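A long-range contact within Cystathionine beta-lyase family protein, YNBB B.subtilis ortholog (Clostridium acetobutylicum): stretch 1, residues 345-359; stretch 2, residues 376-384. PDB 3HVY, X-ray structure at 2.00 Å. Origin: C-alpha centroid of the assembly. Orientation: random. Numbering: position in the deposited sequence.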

# COMPACT_ATOMS: atom_id res chain seq x y z
N LEU D 345 0.18 -15.53 37.73
CA LEU D 345 0.18 -15.71 36.30
C LEU D 345 -0.52 -14.56 35.58
O LEU D 345 -0.02 -14.01 34.59
CB LEU D 345 -0.52 -17.02 35.94
CG LEU D 345 -0.77 -17.36 34.47
CD1 LEU D 345 0.48 -17.31 33.61
CD2 LEU D 345 -1.43 -18.74 34.37
N ILE D 346 -1.71 -14.23 36.07
CA ILE D 346 -2.55 -13.25 35.40
C ILE D 346 -1.94 -11.89 35.54
O ILE D 346 -1.81 -11.16 34.55
CB ILE D 346 -3.99 -13.28 35.93
CG1 ILE D 346 -4.68 -14.56 35.40
CG2 ILE D 346 -4.72 -12.00 35.55
CD1 ILE D 346 -5.89 -15.00 36.22
N ASP D 347 -1.49 -11.58 36.74
CA ASP D 347 -0.84 -10.32 37.00
C ASP D 347 0.38 -10.13 36.10
O ASP D 347 0.64 -9.04 35.63
CB ASP D 347 -0.44 -10.20 38.47
CG ASP D 347 -1.64 -9.90 39.41
OD1 ASP D 347 -2.79 -9.76 38.91
OD2 ASP D 347 -1.42 -9.80 40.65
N PHE D 348 1.14 -11.21 35.88
CA PHE D 348 2.37 -11.12 35.10
C PHE D 348 2.04 -10.81 33.63
O PHE D 348 2.69 -9.93 33.00
CB PHE D 348 3.17 -12.42 35.20
CG PHE D 348 4.48 -12.38 34.42
CD1 PHE D 348 5.63 -11.91 35.04
CD2 PHE D 348 4.54 -12.83 33.10
CE1 PHE D 348 6.85 -11.87 34.33
CE2 PHE D 348 5.74 -12.78 32.39
CZ PHE D 348 6.90 -12.31 33.02
N ILE D 349 1.06 -11.53 33.10
CA ILE D 349 0.62 -11.38 31.70
C ILE D 349 0.03 -10.00 31.48
O ILE D 349 0.41 -9.32 30.50
CB ILE D 349 -0.30 -12.52 31.26
CG1 ILE D 349 0.55 -13.83 31.24
CG2 ILE D 349 -0.84 -12.29 29.86
CD1 ILE D 349 -0.03 -14.96 30.51
N LYS D 350 -0.81 -9.54 32.39
CA LYS D 350 -1.34 -8.18 32.32
C LYS D 350 -0.21 -7.13 32.36
O LYS D 350 -0.27 -6.10 31.68
CB LYS D 350 -2.34 -7.92 33.44
CG LYS D 350 -3.70 -8.57 33.24
CD LYS D 350 -4.57 -8.35 34.51
CE LYS D 350 -6.05 -8.72 34.36
NZ LYS D 350 -6.99 -7.55 34.08
N GLY D 351 0.83 -7.41 33.13
CA GLY D 351 1.95 -6.50 33.21
C GLY D 351 2.67 -6.41 31.87
O GLY D 351 3.11 -5.34 31.48
N ILE D 352 2.76 -7.54 31.16
CA ILE D 352 3.38 -7.56 29.85
C ILE D 352 2.59 -6.65 28.92
O ILE D 352 3.17 -5.84 28.22
CB ILE D 352 3.51 -8.99 29.26
CG1 ILE D 352 4.53 -9.80 30.06
CG2 ILE D 352 4.00 -8.93 27.74
CD1 ILE D 352 5.95 -9.26 30.07
N GLN D 353 1.27 -6.76 28.95
CA GLN D 353 0.41 -5.90 28.14
C GLN D 353 0.66 -4.43 28.49
O GLN D 353 0.82 -3.57 27.61
CB GLN D 353 -1.07 -6.24 28.35
CG GLN D 353 -2.08 -5.44 27.46
CD GLN D 353 -2.12 -5.91 26.03
OE1 GLN D 353 -1.99 -7.08 25.76
NE2 GLN D 353 -2.38 -4.99 25.10
N THR D 354 0.77 -4.14 29.77
CA THR D 354 0.99 -2.77 30.17
C THR D 354 2.36 -2.27 29.76
O THR D 354 2.55 -1.05 29.67
CB THR D 354 0.79 -2.53 31.69
OG1 THR D 354 1.86 -3.10 32.39
CG2 THR D 354 -0.46 -3.15 32.20
N ALA D 355 3.32 -3.18 29.51
CA ALA D 355 4.67 -2.78 29.02
C ALA D 355 4.73 -2.66 27.50
O ALA D 355 5.83 -2.48 26.94
CB ALA D 355 5.71 -3.83 29.42
N SER D 356 3.59 -2.79 26.82
CA SER D 356 3.61 -2.81 25.34
C SER D 356 3.39 -1.44 24.77
O SER D 356 2.74 -0.61 25.40
CB SER D 356 2.55 -3.76 24.81
OG SER D 356 2.77 -5.08 25.30
N PRO D 357 3.92 -1.18 23.57
CA PRO D 357 3.75 0.14 22.94
C PRO D 357 2.36 0.38 22.35
O PRO D 357 1.93 1.55 22.23
CB PRO D 357 4.76 0.12 21.81
CG PRO D 357 4.86 -1.32 21.45
CD PRO D 357 4.80 -2.05 22.77
N VAL D 358 1.69 -0.70 21.95
CA VAL D 358 0.36 -0.60 21.31
C VAL D 358 -0.63 -1.28 22.24
O VAL D 358 -0.34 -2.32 22.81
CB VAL D 358 0.37 -1.28 19.95
CG1 VAL D 358 -1.00 -1.10 19.19
CG2 VAL D 358 1.59 -0.75 19.12
N ASP D 359 -1.79 -0.64 22.40
CA ASP D 359 -2.83 -1.11 23.31
C ASP D 359 -2.34 -1.35 24.71
O ASP D 359 -2.82 -2.27 25.40
CB ASP D 359 -3.48 -2.39 22.79
CG ASP D 359 -4.43 -2.11 21.62
OD1 ASP D 359 -4.87 -0.95 21.48
OD2 ASP D 359 -4.72 -3.04 20.86
N VAL D 376 -7.97 -19.02 28.16
CA VAL D 376 -6.61 -18.60 27.78
C VAL D 376 -6.51 -17.08 28.03
O VAL D 376 -7.53 -16.40 28.04
CB VAL D 376 -6.29 -19.02 26.33
CG1 VAL D 376 -4.97 -18.44 25.81
CG2 VAL D 376 -6.23 -20.56 26.22
N ILE D 377 -5.33 -16.57 28.35
CA ILE D 377 -5.14 -15.13 28.57
C ILE D 377 -3.93 -14.76 27.77
O ILE D 377 -2.98 -15.56 27.68
CB ILE D 377 -4.98 -14.72 30.08
CG1 ILE D 377 -4.89 -13.20 30.22
CG2 ILE D 377 -3.74 -15.32 30.75
CD1 ILE D 377 -4.89 -12.68 31.64
N MSE D 378 -3.96 -13.57 27.17
CA MSE D 378 -2.91 -13.12 26.28
C MSE D 378 -2.59 -11.65 26.42
O MSE D 378 -3.49 -10.83 26.60
CB MSE D 378 -3.33 -13.32 24.84
CG MSE D 378 -3.81 -14.72 24.50
SE MSE D 378 -4.38 -14.79 22.63
CE MSE D 378 -3.19 -13.29 21.82
N ALA D 379 -1.30 -11.35 26.31
CA ALA D 379 -0.79 -9.99 26.15
C ALA D 379 -0.38 -9.96 24.70
O ALA D 379 0.42 -10.82 24.26
CB ALA D 379 0.43 -9.76 27.08
N ALA D 380 -0.92 -8.99 23.95
CA ALA D 380 -0.72 -8.92 22.49
C ALA D 380 -0.69 -7.46 21.93
O ALA D 380 -1.29 -7.16 20.89
CB ALA D 380 -1.82 -9.79 21.75
N GLY D 381 0.04 -6.59 22.61
CA GLY D 381 0.14 -5.17 22.25
C GLY D 381 1.25 -4.93 21.27
O GLY D 381 2.32 -4.44 21.61
N THR D 382 0.96 -5.22 20.00
CA THR D 382 1.98 -5.29 18.95
C THR D 382 1.59 -4.44 17.71
O THR D 382 0.46 -4.04 17.54
CB THR D 382 2.17 -6.79 18.60
OG1 THR D 382 0.93 -7.34 18.19
CG2 THR D 382 2.58 -7.63 19.85
N PHE D 383 2.57 -4.11 16.88
CA PHE D 383 2.34 -3.31 15.70
C PHE D 383 1.66 -4.12 14.63
O PHE D 383 0.83 -3.58 13.86
CB PHE D 383 3.68 -2.76 15.15
CG PHE D 383 4.34 -1.81 16.08
CD1 PHE D 383 3.89 -0.51 16.17
CD2 PHE D 383 5.38 -2.22 16.92
CE1 PHE D 383 4.50 0.37 17.05
CE2 PHE D 383 5.98 -1.35 17.78
CZ PHE D 383 5.54 -0.07 17.86
N VAL D 384 1.99 -5.41 14.60
CA VAL D 384 1.37 -6.38 13.68
C VAL D 384 0.50 -7.36 14.49
O VAL D 384 0.94 -8.00 15.48
CB VAL D 384 2.44 -7.08 12.78
CG1 VAL D 384 1.83 -8.19 11.90
CG2 VAL D 384 3.16 -6.05 11.89
O HOH W 1 -3.67 -5.96 22.37
O HOH W 2 2.22 -7.54 24.31

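How does the helix pack on the strand? The two run 30° apart in direction, their axes come within 7.2 Å, and aliphatic side chains fill the space. Ile-377 points toward the helix with both chi angles t, an extended form that carries its CD1 to 4.0 Å from Ile-346 CG2. Ile-349, m at chi1 and t at chi2, brings its CD1 to 3.7 Å from Ile-377 CG2.

Where do the backbones draw nearer? They do so at Gln-353 and Ala-379: Ile-346 CA is 7.5 Å from Ile-377 CA, but Gln-353 CA is 4.7 Å from Ala-379 CA. Ala-379 also points toward the helix, and with only a methyl there, Ile-349 O comes within 3.4 Å of Ala-379 CB, with Ile-352 CG2 3.7 Å from the same CB.

What does Gln-353 do? Its CA-to-CB bond points sideways, but chi1 t and chi2 p bring the amide to the other stretch. Ala-380 N donates to Gln-353 OE1 at 2.8 Å, while Gln-353 NE2 donates to Asp-359 O, also at 2.8 Å, so one amide ties the residue just past the strand to the loop after the helix.

Why does glycine suit position 381? Val-358 O lies 2.9 Å from Gly-381 CA, and an ideal CB would clash with that oxygen and with Ser-356 CB. Beyond it, Val-358, with chi1 t, lays CG2 over one face of the Phe-383 ring, 4.0 Å from the centroid.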